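Local structure of luciferase-like monooxygenase (Streptomyces bottropensis, 4US5) at residues Lys89-Phe94 with Ala146-Asp151; Arg285-Ser290 with Arg295-Lys300. The protein probably acts as a flavin-dependent monooxygenase of the bacterial luciferase family, inserting an oxygen atom from molecular oxygen into an organic substrate. All coordinates share one frame; numbering follows the deposited sequence.

Contact 1: Lys89-Phe94 with Ala146-Asp151; sequences KVAEVF and AYLDPD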
# COMPACT_ATOMS: atom_id res chain seq x y z
N LYS B 89 3.39 -11.96 1.22
CA LYS B 89 2.91 -10.60 1.48
C LYS B 89 3.04 -9.74 0.25
O LYS B 89 2.11 -9.05 -0.14
CB LYS B 89 3.66 -9.98 2.65
CG LYS B 89 3.34 -8.51 2.90
CD LYS B 89 1.86 -8.24 3.08
CE LYS B 89 1.63 -6.77 3.47
NZ LYS B 89 0.19 -6.46 3.68
N VAL B 90 4.21 -9.74 -0.37
CA VAL B 90 4.38 -8.97 -1.59
C VAL B 90 3.38 -9.38 -2.69
O VAL B 90 2.81 -8.52 -3.38
CB VAL B 90 5.84 -9.05 -2.09
CG1 VAL B 90 6.02 -8.34 -3.43
CG2 VAL B 90 6.77 -8.44 -1.06
N ALA B 91 3.21 -10.68 -2.87
CA ALA B 91 2.25 -11.19 -3.84
C ALA B 91 0.84 -10.69 -3.56
O ALA B 91 0.15 -10.26 -4.47
CB ALA B 91 2.29 -12.72 -3.86
N GLU B 92 0.43 -10.75 -2.31
CA GLU B 92 -0.89 -10.26 -1.91
C GLU B 92 -1.07 -8.76 -2.20
O GLU B 92 -2.08 -8.33 -2.72
CB GLU B 92 -1.13 -10.46 -0.44
CG GLU B 92 -1.35 -11.89 -0.02
CD GLU B 92 -1.55 -12.03 1.46
OE1 GLU B 92 -1.00 -11.18 2.23
OE2 GLU B 92 -2.19 -13.05 1.88
N VAL B 93 -0.06 -7.98 -1.83
CA VAL B 93 -0.11 -6.53 -2.07
C VAL B 93 -0.30 -6.25 -3.56
O VAL B 93 -1.15 -5.44 -3.96
CB VAL B 93 1.19 -5.87 -1.53
CG1 VAL B 93 1.37 -4.45 -2.04
CG2 VAL B 93 1.18 -5.87 0.01
N PHE B 94 0.48 -6.91 -4.40
CA PHE B 94 0.45 -6.61 -5.80
C PHE B 94 -0.73 -7.24 -6.51
O PHE B 94 -1.19 -6.71 -7.50
CB PHE B 94 1.81 -6.84 -6.46
CG PHE B 94 2.80 -5.71 -6.18
CD1 PHE B 94 3.36 -5.59 -4.92
CD2 PHE B 94 3.00 -4.72 -7.08
CE1 PHE B 94 4.20 -4.53 -4.64
CE2 PHE B 94 3.83 -3.65 -6.81
CZ PHE B 94 4.42 -3.53 -5.58
N ALA B 146 5.85 -18.24 -7.77
CA ALA B 146 4.98 -19.35 -7.43
C ALA B 146 3.70 -18.87 -6.75
O ALA B 146 2.61 -19.34 -7.04
CB ALA B 146 5.70 -20.36 -6.54
N TYR B 147 3.82 -17.89 -5.85
CA TYR B 147 2.61 -17.36 -5.21
C TYR B 147 1.72 -16.65 -6.21
O TYR B 147 0.50 -16.66 -6.08
CB TYR B 147 2.97 -16.44 -4.06
CG TYR B 147 3.47 -17.14 -2.82
CD1 TYR B 147 2.75 -18.17 -2.25
CD2 TYR B 147 4.61 -16.71 -2.19
CE1 TYR B 147 3.18 -18.76 -1.08
CE2 TYR B 147 5.05 -17.29 -1.04
CZ TYR B 147 4.34 -18.33 -0.49
OH TYR B 147 4.78 -18.88 0.64
N LEU B 148 2.31 -16.05 -7.22
CA LEU B 148 1.55 -15.38 -8.26
C LEU B 148 0.96 -16.36 -9.31
O LEU B 148 0.24 -15.94 -10.19
CB LEU B 148 2.42 -14.32 -8.97
CG LEU B 148 2.77 -13.12 -8.07
CD1 LEU B 148 3.83 -12.26 -8.72
CD2 LEU B 148 1.52 -12.30 -7.77
N ASP B 149 1.28 -17.64 -9.20
CA ASP B 149 0.70 -18.67 -10.10
C ASP B 149 -0.36 -19.44 -9.34
O ASP B 149 -0.04 -20.24 -8.45
CB ASP B 149 1.81 -19.64 -10.57
CG ASP B 149 1.28 -20.79 -11.43
OD1 ASP B 149 0.07 -20.80 -11.77
OD2 ASP B 149 2.08 -21.67 -11.76
N PRO B 150 -1.64 -19.18 -9.65
CA PRO B 150 -2.71 -19.81 -8.86
C PRO B 150 -2.84 -21.35 -9.07
O PRO B 150 -3.58 -22.01 -8.33
CB PRO B 150 -3.96 -19.09 -9.34
CG PRO B 150 -3.66 -18.67 -10.72
CD PRO B 150 -2.17 -18.41 -10.79
N ASP B 151 -2.11 -21.91 -10.04
CA ASP B 151 -2.13 -23.37 -10.26
C ASP B 151 -0.90 -24.06 -9.69
O ASP B 151 -0.59 -25.18 -10.08
CB ASP B 151 -2.23 -23.67 -11.75
CG ASP B 151 -3.40 -23.01 -12.39
OD1 ASP B 151 -4.49 -23.00 -11.80
OD2 ASP B 151 -3.24 -22.47 -13.50

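Contact 2: Arg285-Ser290 with Arg295-Lys300; sequences RYVVGS and RDQLTK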
# COMPACT_ATOMS: atom_id res chain seq x y z
N ARG B 285 27.78 9.08 -16.42
CA ARG B 285 26.93 8.51 -15.40
C ARG B 285 25.52 9.14 -15.44
O ARG B 285 24.49 8.44 -15.37
CB ARG B 285 27.52 8.72 -14.02
CG ARG B 285 26.67 8.06 -12.92
CD ARG B 285 27.06 8.50 -11.55
NE ARG B 285 28.35 7.92 -11.15
CZ ARG B 285 28.50 6.71 -10.64
NH1 ARG B 285 27.48 5.91 -10.49
NH2 ARG B 285 29.70 6.29 -10.32
N TYR B 286 25.50 10.46 -15.53
CA TYR B 286 24.28 11.23 -15.62
C TYR B 286 24.30 11.98 -16.95
O TYR B 286 25.31 12.61 -17.32
CB TYR B 286 24.21 12.25 -14.47
CG TYR B 286 24.32 11.65 -13.09
CD1 TYR B 286 23.78 10.41 -12.79
CD2 TYR B 286 24.94 12.35 -12.07
CE1 TYR B 286 23.86 9.89 -11.51
CE2 TYR B 286 25.02 11.83 -10.78
CZ TYR B 286 24.50 10.61 -10.51
OH TYR B 286 24.56 10.08 -9.26
N VAL B 287 23.20 11.90 -17.68
CA VAL B 287 23.11 12.46 -19.02
C VAL B 287 22.49 13.83 -18.97
O VAL B 287 21.33 13.98 -18.54
CB VAL B 287 22.31 11.53 -19.92
CG1 VAL B 287 22.11 12.13 -21.31
CG2 VAL B 287 23.03 10.20 -20.02
N VAL B 288 23.22 14.83 -19.46
CA VAL B 288 22.85 16.23 -19.29
C VAL B 288 22.95 16.97 -20.62
O VAL B 288 23.92 16.75 -21.37
CB VAL B 288 23.78 16.95 -18.30
CG1 VAL B 288 23.36 18.41 -18.10
CG2 VAL B 288 23.83 16.21 -16.98
N GLY B 289 21.99 17.85 -20.89
CA GLY B 289 22.10 18.76 -22.02
C GLY B 289 20.81 19.21 -22.64
O GLY B 289 19.71 19.00 -22.09
N SER B 290 20.95 19.82 -23.82
CA SER B 290 19.83 20.19 -24.65
C SER B 290 19.09 18.95 -25.13
O SER B 290 19.61 17.84 -25.05
CB SER B 290 20.35 20.97 -25.87
OG SER B 290 21.09 20.09 -26.68
N ARG B 295 19.14 13.41 -26.56
CA ARG B 295 18.52 12.42 -27.46
C ARG B 295 19.60 11.59 -28.13
O ARG B 295 19.56 10.35 -28.14
CB ARG B 295 17.66 13.13 -28.51
CG ARG B 295 17.05 12.20 -29.55
CD ARG B 295 16.66 12.96 -30.82
NE ARG B 295 17.84 13.52 -31.47
CZ ARG B 295 17.84 14.53 -32.34
NH1 ARG B 295 16.72 15.15 -32.68
NH2 ARG B 295 19.00 14.93 -32.86
N ASP B 296 20.61 12.28 -28.65
CA ASP B 296 21.68 11.57 -29.39
C ASP B 296 22.47 10.65 -28.47
O ASP B 296 22.76 9.50 -28.82
CB ASP B 296 22.62 12.59 -30.06
CG ASP B 296 21.96 13.32 -31.22
OD1 ASP B 296 20.85 12.93 -31.66
OD2 ASP B 296 22.54 14.32 -31.67
N GLN B 297 22.83 11.14 -27.29
CA GLN B 297 23.59 10.35 -26.33
C GLN B 297 22.79 9.12 -25.91
O GLN B 297 23.31 7.99 -25.85
CB GLN B 297 23.96 11.20 -25.11
CG GLN B 297 24.73 10.47 -24.03
CD GLN B 297 26.14 10.06 -24.47
OE1 GLN B 297 27.07 10.86 -24.42
NE2 GLN B 297 26.30 8.82 -24.92
N LEU B 298 21.52 9.33 -25.57
CA LEU B 298 20.71 8.25 -25.05
C LEU B 298 20.39 7.21 -26.11
O LEU B 298 20.37 6.03 -25.83
CB LEU B 298 19.39 8.81 -24.46
CG LEU B 298 19.54 9.59 -23.17
CD1 LEU B 298 18.24 10.34 -22.85
CD2 LEU B 298 19.91 8.68 -22.01
N THR B 299 20.22 7.66 -27.35
CA THR B 299 19.97 6.76 -28.46
C THR B 299 21.19 5.82 -28.70
O THR B 299 21.02 4.62 -28.93
CB THR B 299 19.59 7.53 -29.74
OG1 THR B 299 18.35 8.21 -29.51
CG2 THR B 299 19.41 6.58 -30.92
N LYS B 300 22.39 6.37 -28.64
CA LYS B 300 23.62 5.56 -28.74
C LYS B 300 23.60 4.47 -27.68
O LYS B 300 23.92 3.30 -27.94
CB LYS B 300 24.86 6.42 -28.56
CG LYS B 300 25.19 7.35 -29.72
CD LYS B 300 26.59 7.95 -29.56
CE LYS B 300 27.04 8.78 -30.76
NZ LYS B 300 28.30 9.56 -30.50

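Contact 1: Lys89-Phe94 with Ala146-Asp151
Beside Tyr147 and Leu148, which both lean on Ala91, the carbonyl oxygen of Ala146 is gripped twice: Asp149 N donates to Ala146 O over 3.1 Å, and the Ser152 hydroxyl is within hydrogen-bonding distance of it. That one OG-H is equally within bonding distance of Asp149 O, so it must share its proton between the two carbonyl oxygens or alternate. Asp149 adds an Asx turn, in which Asp151 N reaches Asp149 OD1 over 3.0 Å from above the carboxylate plane, 56° out of it. Short, acceptor-bearing Asp suits such a bend, and Pro150 stiffens it.

The contact itself is apolar and small. Ala91 CB is met by Tyr147 CB at 3.8 Å and by Leu148 CD2 at 4.0 Å; the same methyl of Leu148 lies 4.1 Å from Ala91 O. Alanine fits here because its short side chain lets the backbones come close, with the CA atoms of Ala91 and Leu148 6.1 Å apart. Leu148 has CG beside its backbone N (chi1 -68°), which brings the end of the side chain nearer the helix than its first bond would suggest.

In the TIM-barrel fold, 87-100 is the helix of the beta-alpha-beta crossover between parallel strands 74-81 and 105-110, and Val90 and Phe94 turn their apolar bulk onto Leu107 of the latter. Helix 134-147, with the loop after it, lies between strands 105-110 and 167-172, so the contact joins the helical layers of successive parts of the barrel. Tyr147 touches with its CB, while its side chain also packs on Pro87, Leu88 and Leu154. Other positions of helix 87-100 serve the dimer: Lys89 NZ forms a salt bridge with Glu60 of the second subunit, and Glu92 OE2 a hydrogen bond with His49 of that subunit.

Contact 2: Arg285-Ser290 with Arg295-Lys300
A beta-alpha unit of the TIM barrel folds back on itself here: parallel strand 286-289 passes through Ser290 straight into helix 291-305, and Val287 of the strand meets Gln297 and Leu298 of the helix. Val287 is branched at CB and uses both methyls. CG2 lies 4.0 Å from Leu298 CD2, while CG1 sits 4.1 Å from Gln297 CG and equally near Leu298 CG. The side chains pass one another at a slant. Gln297 touches through its aliphatic part alone; with CG anti to the backbone N (chi1 179°) and the chain bent at chi2, CG is offered to the valine. A long, partly polar residue suits this half-buried site, whereas the branched Leu298 fills the buried one.

Strand passes to helix at Gly289 and Ser290. Gly289, the last strand residue, has backbone angles (151/-167) at which a side chain would press on the preceding carbonyl O. Ser290 is the N-cap of the helix, its OG accepting from Arg293 N. On the outer side, Arg295 holds Asp296 OD1 side-on, through NE at 3.1 Å and NH2 at 3.0 Å, with the oxygen in the guanidinium plane, a salt bridge between adjacent residues.

Val287 also packs on Val294 and Met301, and Leu298 continues onto Val225 and Val227 of strand 221-229, beside which strand 286-289 is hydrogen-bonded through Val287 and Gly289. Tyr286 and Val288 face the other way, against helix 233-251, so the strand lies between that helix and helix 291-305.

How the contacts relate
The two contacts belong to one domain but lie on opposite sides of the chain's centre, contact 1 about 22 Å and contact 2 about 17 Å from it. Their own centres are about 38 Å apart and their nearest atoms about 24 Å. Along the chain they follow in series. Contact 1 sets the end of helix 134-147 and the loop after it against helix 87-100, near the second subunit, whereas contact 2 seats a late helix on a strand within the subunit. The bound ligands are sodium ions, one about 9 Å from the Leu148 side chain and one about 13 Å from that of Val287; neither contact can be tied to a catalytic site.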